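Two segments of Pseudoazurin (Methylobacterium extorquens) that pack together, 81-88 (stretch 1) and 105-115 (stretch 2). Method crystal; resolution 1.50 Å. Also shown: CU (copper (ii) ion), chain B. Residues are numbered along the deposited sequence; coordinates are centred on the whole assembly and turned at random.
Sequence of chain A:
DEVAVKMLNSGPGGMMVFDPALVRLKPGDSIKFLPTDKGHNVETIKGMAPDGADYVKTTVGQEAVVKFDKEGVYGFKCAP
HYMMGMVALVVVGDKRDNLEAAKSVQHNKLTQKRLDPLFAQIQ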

ATOM      1  N   HIS A  81     -12.457   2.833   0.704  1.00  8.99           N
ATOM      2  CA  HIS A  81     -12.650   1.826  -0.353  1.00  8.86           C
ATOM      3  C   HIS A  81     -11.974   0.496  -0.125  1.00  8.62           C
ATOM      4  O   HIS A  81     -11.604  -0.209  -1.095  1.00  9.71           O
ATOM      5  CB  HIS A  81     -12.208   2.375  -1.791  1.00  9.36           C
ATOM      6  CG  HIS A  81     -12.837   3.694  -2.033  1.00  9.74           C
ATOM      7  ND1 HIS A  81     -12.109   4.846  -2.330  1.00 10.94           N
ATOM      8  CD2 HIS A  81     -14.160   4.021  -2.047  1.00 10.25           C
ATOM      9  CE1 HIS A  81     -13.021   5.841  -2.511  1.00 10.28           C
ATOM     10  NE2 HIS A  81     -14.214   5.378  -2.387  1.00 11.16           N
ATOM     11  N   TYR A  82     -11.703   0.114   1.123  1.00  8.86           N
ATOM     12  CA  TYR A  82     -11.045  -1.208   1.387  1.00  8.55           C
ATOM     13  C   TYR A  82     -11.888  -2.396   0.913  1.00  9.95           C
ATOM     14  O   TYR A  82     -11.337  -3.258   0.215  1.00 11.31           O
ATOM     15  CB  TYR A  82     -10.667  -1.204   2.883  1.00  7.97           C
ATOM     16  CG  TYR A  82     -10.162  -2.579   3.326  1.00  8.51           C
ATOM     17  CD1 TYR A  82      -9.021  -3.191   2.846  1.00  8.36           C
ATOM     18  CD2 TYR A  82     -11.024  -3.337   4.141  1.00  8.86           C
ATOM     19  CE1 TYR A  82      -8.632  -4.478   3.275  1.00  8.87           C
ATOM     20  CE2 TYR A  82     -10.694  -4.655   4.515  1.00  8.80           C
ATOM     21  CZ  TYR A  82      -9.464  -5.170   4.178  1.00  9.05           C
ATOM     22  OH  TYR A  82      -9.229  -6.501   4.477  1.00  7.44           O
ATOM     23  N   MET A  83     -13.189  -2.352   1.147  1.00 11.68           N
ATOM     24  CA  MET A  83     -14.139  -3.399   0.774  1.00 14.24           C
ATOM     25  C   MET A  83     -14.208  -3.552  -0.751  1.00 14.72           C
ATOM     26  O   MET A  83     -14.512  -4.585  -1.329  1.00 15.21           O
ATOM     27  CB  MET A  83     -15.538  -3.149   1.367  1.00 16.39           C
ATOM     28  CG  MET A  83     -15.685  -3.501   2.792  1.00 19.05           C
ATOM     29  SD  MET A  83     -15.331  -5.215   3.142  1.00 22.50           S
ATOM     30  CE  MET A  83     -16.507  -6.211   2.227  1.00 22.02           C
ATOM     31  N   MET A  84     -13.874  -2.467  -1.471  1.00 13.75           N
ATOM     32  CA  MET A  84     -13.753  -2.356  -2.895  1.00 14.11           C
ATOM     33  C   MET A  84     -12.358  -2.709  -3.417  1.00 13.47           C
ATOM     34  O   MET A  84     -12.141  -2.598  -4.601  1.00 13.45           O
ATOM     35  CB  MET A  84     -14.149  -0.928  -3.371  1.00 16.15           C
ATOM     36  CG  MET A  84     -15.690  -0.873  -3.326  1.00 18.40           C
ATOM     37  SD  MET A  84     -16.138   0.827  -3.912  1.00 21.67           S
ATOM     38  CE  MET A  84     -16.052   0.460  -5.733  1.00 20.91           C
ATOM     39  N   GLY A  85     -11.459  -3.221  -2.590  1.00 11.97           N
ATOM     40  CA  GLY A  85     -10.157  -3.672  -3.010  1.00 11.61           C
ATOM     41  C   GLY A  85      -9.119  -2.583  -3.247  1.00 10.59           C
ATOM     42  O   GLY A  85      -8.111  -2.917  -3.925  1.00 11.04           O
ATOM     43  N   MET A  86      -9.302  -1.395  -2.665  1.00  9.86           N
ATOM     44  CA  MET A  86      -8.226  -0.355  -2.946  1.00  9.12           C
ATOM     45  C   MET A  86      -7.094  -0.534  -1.942  1.00  8.52           C
ATOM     46  O   MET A  86      -7.194  -0.075  -0.778  1.00  9.92           O
ATOM     47  CB  MET A  86      -8.865   1.045  -2.804  1.00  9.30           C
ATOM     48  CG  MET A  86      -7.884   2.015  -3.511  1.00  9.60           C
ATOM     49  SD  MET A  86      -8.778   3.612  -3.809  1.00  9.33           S
ATOM     50  CE  MET A  86      -7.311   4.654  -4.092  1.00  8.68           C
ATOM     51  N   VAL A  87      -6.068  -1.238  -2.330  1.00  8.88           N
ATOM     52  CA  VAL A  87      -4.896  -1.629  -1.559  1.00  9.95           C
ATOM     53  C   VAL A  87      -3.608  -1.485  -2.354  1.00  9.85           C
ATOM     54  O   VAL A  87      -3.669  -1.558  -3.598  1.00 10.30           O
ATOM     55  CB  VAL A  87      -5.084  -3.094  -0.991  1.00  9.75           C
ATOM     56  CG1 VAL A  87      -6.196  -3.111   0.047  1.00  9.80           C
ATOM     57  CG2 VAL A  87      -5.380  -4.070  -2.142  1.00  9.49           C
ATOM     58  N   ALA A  88      -2.514  -1.370  -1.702  1.00 10.13           N
ATOM     59  CA  ALA A  88      -1.198  -1.302  -2.306  1.00  9.36           C
ATOM     60  C   ALA A  88      -0.214  -2.073  -1.355  1.00 10.24           C
ATOM     61  O   ALA A  88      -0.404  -2.131  -0.131  1.00 10.99           O
ATOM     62  CB  ALA A  88      -0.736   0.155  -2.355  1.00  8.88           C
ATOM     63  N   VAL A 105      -2.458 -12.266   6.477  1.00  9.96           N
ATOM     64  CA  VAL A 105      -3.657 -11.450   6.868  1.00 10.02           C
ATOM     65  C   VAL A 105      -4.716 -11.765   5.838  1.00 10.66           C
ATOM     66  O   VAL A 105      -4.448 -11.947   4.639  1.00 11.29           O
ATOM     67  CB  VAL A 105      -3.262  -9.983   7.061  1.00  9.50           C
ATOM     68  CG1 VAL A 105      -4.519  -9.113   7.289  1.00  9.65           C
ATOM     69  CG2 VAL A 105      -2.283  -9.761   8.187  1.00  9.82           C
ATOM     70  N   GLN A 106      -5.986 -11.944   6.273  1.00 11.59           N
ATOM     71  CA  GLN A 106      -7.055 -12.327   5.362  1.00 11.89           C
ATOM     72  C   GLN A 106      -7.852 -11.068   4.994  1.00 11.47           C
ATOM     73  O   GLN A 106      -7.814 -10.094   5.753  1.00 10.99           O
ATOM     74  CB  GLN A 106      -7.938 -13.480   5.848  1.00 13.77           C
ATOM     75  CG  GLN A 106      -7.063 -14.632   6.419  1.00 15.61           C
ATOM     76  CD  GLN A 106      -7.820 -15.688   7.177  1.00 17.30           C
ATOM     77  OE1 GLN A 106      -9.022 -15.791   7.371  1.00 18.10           O
ATOM     78  NE2 GLN A 106      -7.001 -16.636   7.700  1.00 18.79           N
ATOM     79  N   HIS A 107      -8.500 -11.207   3.892  1.00 11.88           N
ATOM     80  CA  HIS A 107      -9.312 -10.044   3.343  1.00 12.86           C
ATOM     81  C   HIS A 107     -10.517 -10.641   2.609  1.00 13.66           C
ATOM     82  O   HIS A 107     -10.551 -11.843   2.359  1.00 14.14           O
ATOM     83  CB  HIS A 107      -8.412  -9.328   2.252  1.00 12.01           C
ATOM     84  CG  HIS A 107      -7.098  -8.830   2.782  1.00 11.05           C
ATOM     85  ND1 HIS A 107      -5.864  -9.453   2.682  1.00 10.67           N
ATOM     86  CD2 HIS A 107      -6.918  -7.719   3.543  1.00 10.72           C
ATOM     87  CE1 HIS A 107      -4.963  -8.687   3.370  1.00 10.16           C
ATOM     88  NE2 HIS A 107      -5.616  -7.650   3.889  1.00 11.26           N
ATOM     89  N   ASN A 108     -11.438  -9.718   2.180  1.00 16.12           N
ATOM     90  CA  ASN A 108     -12.576 -10.187   1.337  1.00 17.80           C
ATOM     91  C   ASN A 108     -11.962 -10.687   0.010  1.00 18.05           C
ATOM     92  O   ASN A 108     -10.820 -10.298  -0.341  1.00 17.84           O
ATOM     93  CB  ASN A 108     -13.587  -9.028   1.040  1.00 19.45           C
ATOM     94  CG  ASN A 108     -12.795  -7.849   0.421  1.00 20.61           C
ATOM     95  OD1 ASN A 108     -12.696  -7.830  -0.826  1.00 21.15           O
ATOM     96  ND2 ASN A 108     -12.216  -6.993   1.244  1.00 21.70           N
ATOM     97  N   LYS A 109     -12.743 -11.475  -0.676  1.00 18.29           N
ATOM     98  CA  LYS A 109     -12.426 -12.114  -1.925  1.00 18.63           C
ATOM     99  C   LYS A 109     -11.781 -11.196  -2.958  1.00 17.95           C
ATOM    100  O   LYS A 109     -10.703 -11.498  -3.519  1.00 17.27           O
ATOM    101  CB  LYS A 109     -13.621 -12.863  -2.521  1.00 19.91           C
ATOM    102  CG  LYS A 109     -13.160 -13.779  -3.664  1.00 21.63           C
ATOM    103  CD  LYS A 109     -14.295 -14.412  -4.417  1.00 23.13           C
ATOM    104  CE  LYS A 109     -14.095 -15.856  -4.836  1.00 23.89           C
ATOM    105  NZ  LYS A 109     -12.678 -16.205  -5.143  1.00 25.13           N
ATOM    106  N   LEU A 110     -12.428 -10.088  -3.194  1.00 17.28           N
ATOM    107  CA  LEU A 110     -12.043  -9.039  -4.145  1.00 16.75           C
ATOM    108  C   LEU A 110     -10.724  -8.426  -3.836  1.00 15.96           C
ATOM    109  O   LEU A 110      -9.853  -8.341  -4.765  1.00 16.73           O
ATOM    110  CB  LEU A 110     -13.286  -8.244  -4.382  1.00 17.48           C
ATOM    111  CG  LEU A 110     -13.489  -6.820  -4.537  1.00 18.14           C
ATOM    112  CD1 LEU A 110     -12.400  -5.995  -5.198  1.00 18.21           C
ATOM    113  CD2 LEU A 110     -14.837  -6.653  -5.309  1.00 18.11           C
ATOM    114  N   THR A 111     -10.444  -8.096  -2.584  1.00 14.33           N
ATOM    115  CA  THR A 111      -9.162  -7.516  -2.156  1.00 13.13           C
ATOM    116  C   THR A 111      -8.082  -8.600  -2.255  1.00 12.39           C
ATOM    117  O   THR A 111      -6.953  -8.298  -2.666  1.00 11.06           O
ATOM    118  CB  THR A 111      -9.184  -6.928  -0.700  1.00 13.63           C
ATOM    119  OG1 THR A 111     -10.250  -5.849  -0.784  1.00 14.37           O
ATOM    120  CG2 THR A 111      -7.924  -6.304  -0.194  1.00 13.52           C
ATOM    121  N   GLN A 112      -8.401  -9.813  -1.853  1.00 12.38           N
ATOM    122  CA  GLN A 112      -7.453 -10.936  -1.860  1.00 12.87           C
ATOM    123  C   GLN A 112      -6.926 -11.155  -3.310  1.00 13.63           C
ATOM    124  O   GLN A 112      -5.724 -11.399  -3.527  1.00 13.91           O
ATOM    125  CB  GLN A 112      -8.021 -12.269  -1.338  1.00 13.35           C
ATOM    126  CG  GLN A 112      -6.951 -13.335  -1.045  1.00 13.16           C
ATOM    127  CD  GLN A 112      -5.857 -12.902  -0.097  1.00 13.17           C
ATOM    128  OE1 GLN A 112      -6.052 -12.540   1.078  1.00 12.77           O
ATOM    129  NE2 GLN A 112      -4.611 -12.733  -0.520  1.00 13.97           N
ATOM    130  N   LYS A 113      -7.880 -11.062  -4.218  1.00 13.39           N
ATOM    131  CA  LYS A 113      -7.554 -11.351  -5.623  1.00 13.88           C
ATOM    132  C   LYS A 113      -6.629 -10.309  -6.174  1.00 13.59           C
ATOM    133  O   LYS A 113      -5.917 -10.611  -7.199  1.00 14.34           O
ATOM    134  CB  LYS A 113      -8.787 -11.587  -6.477  1.00 15.31           C
ATOM    135  CG  LYS A 113      -9.652 -12.777  -6.100  1.00 17.09           C
ATOM    136  CD  LYS A 113      -8.888 -13.919  -5.499  1.00 18.78           C
ATOM    137  CE  LYS A 113      -8.106 -14.727  -6.510  1.00 20.11           C
ATOM    138  NZ  LYS A 113      -8.476 -16.212  -6.283  1.00 21.29           N
ATOM    139  N   ARG A 114      -6.729  -9.136  -5.615  1.00 11.63           N
ATOM    140  CA  ARG A 114      -5.830  -8.040  -6.049  1.00 11.85           C
ATOM    141  C   ARG A 114      -4.456  -8.215  -5.484  1.00 12.12           C
ATOM    142  O   ARG A 114      -3.459  -7.864  -6.145  1.00 12.86           O
ATOM    143  CB  ARG A 114      -6.446  -6.691  -5.655  1.00 11.82           C
ATOM    144  CG  ARG A 114      -7.451  -6.318  -6.780  1.00 12.43           C
ATOM    145  CD  ARG A 114      -7.802  -4.880  -6.601  1.00 11.44           C
ATOM    146  NE  ARG A 114      -8.867  -4.552  -7.578  1.00 12.24           N
ATOM    147  CZ  ARG A 114      -9.407  -3.333  -7.581  1.00 12.35           C
ATOM    148  NH1 ARG A 114      -9.064  -2.377  -6.694  1.00 11.02           N
ATOM    149  NH2 ARG A 114     -10.227  -3.070  -8.593  1.00 12.54           N
ATOM    150  N   LEU A 115      -4.367  -8.671  -4.214  1.00 11.54           N
ATOM    151  CA  LEU A 115      -3.057  -8.839  -3.583  1.00 11.04           C
ATOM    152  C   LEU A 115      -2.263 -10.010  -4.129  1.00 11.19           C
ATOM    153  O   LEU A 115      -1.022  -9.960  -4.117  1.00 10.97           O
ATOM    154  CB  LEU A 115      -3.186  -9.029  -2.046  1.00 11.39           C
ATOM    155  CG  LEU A 115      -3.583  -7.794  -1.285  1.00 12.36           C
ATOM    156  CD1 LEU A 115      -3.948  -8.156   0.130  1.00 12.92           C
ATOM    157  CD2 LEU A 115      -2.433  -6.791  -1.319  1.00 12.65           C
TER
HETATM  158 CU    CU B 124     -10.175   5.185  -2.189  1.00 12.48          CU

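What brings the helix so close to the loop that follows the copper ligand? His81, whose ND1 lies 2.0 Å from CU, leads into a type I beta turn from Tyr82 to Gly85, closed by the backbone bond from Gly85 N to Tyr82 O at 2.8 Å. The closest backbone approach comes at the end of that turn, where the CA atoms of Gly85 and Thr111 are 4.1 Å apart. Gly85 has no side chain, and its CA sits 3.1 Å from Thr111 OG1. A CB built here would point toward the helix and lie 2.7 Å from Leu110 CD1, a clash. The positive phi of 78° by itself also favours glycine.

Which polar groups link the two stretches? Two weak hydrogen bonds do so, and both end on carbonyl oxygens of the turn. Arg114 NH1 donates to Gly85 O at 3.0 Å, with an angle of 143°; this oxygen lies at the edge of the guanidinium, near its plane, where the N-H groups point. Met84 O lies over one face instead, 3.7 Å from Arg114 NH1. The other bond, from Thr111 OG1 to Tyr82 O at 3.0 Å, is less certain, because its one proton has another acceptor within reach.

How is the start of the helix arranged to meet the turn? Asn108 is the N-cap, and its OD1 accepts from Thr111 N at 2.9 Å, satisfying a backbone amide that has no earlier helical carbonyl to bond to. The same side chain donates from ND2 to Thr111 OG1 at 3.0 Å. Thr111 thus ties the cap to the contact, since its hydroxyl oxygen also lies beside Tyr82 O. With its CA-to-CB bond toward the turn, Asn108 also comes near Met83, whose SD is 4.1 Å from Asn108 ND2.

Where do the nonpolar and aromatic groups pack? Val87, at the start of the strand, points toward the helix and meets two of its residues: CG1 lies 3.6 Å from Thr111 CG2, and CG2 lies 4.1 Å from Leu115 CD2. Thr111 therefore contributes its methyl as well as its hydroxyl. Nearer the turn, Leu110 CD1 approaches Met84 O at 3.5 Å. The rings of Tyr82 and His107 meet rim to rim, with centroids 5.9 Å apart and planes at 68°, so neither covers the face of the other.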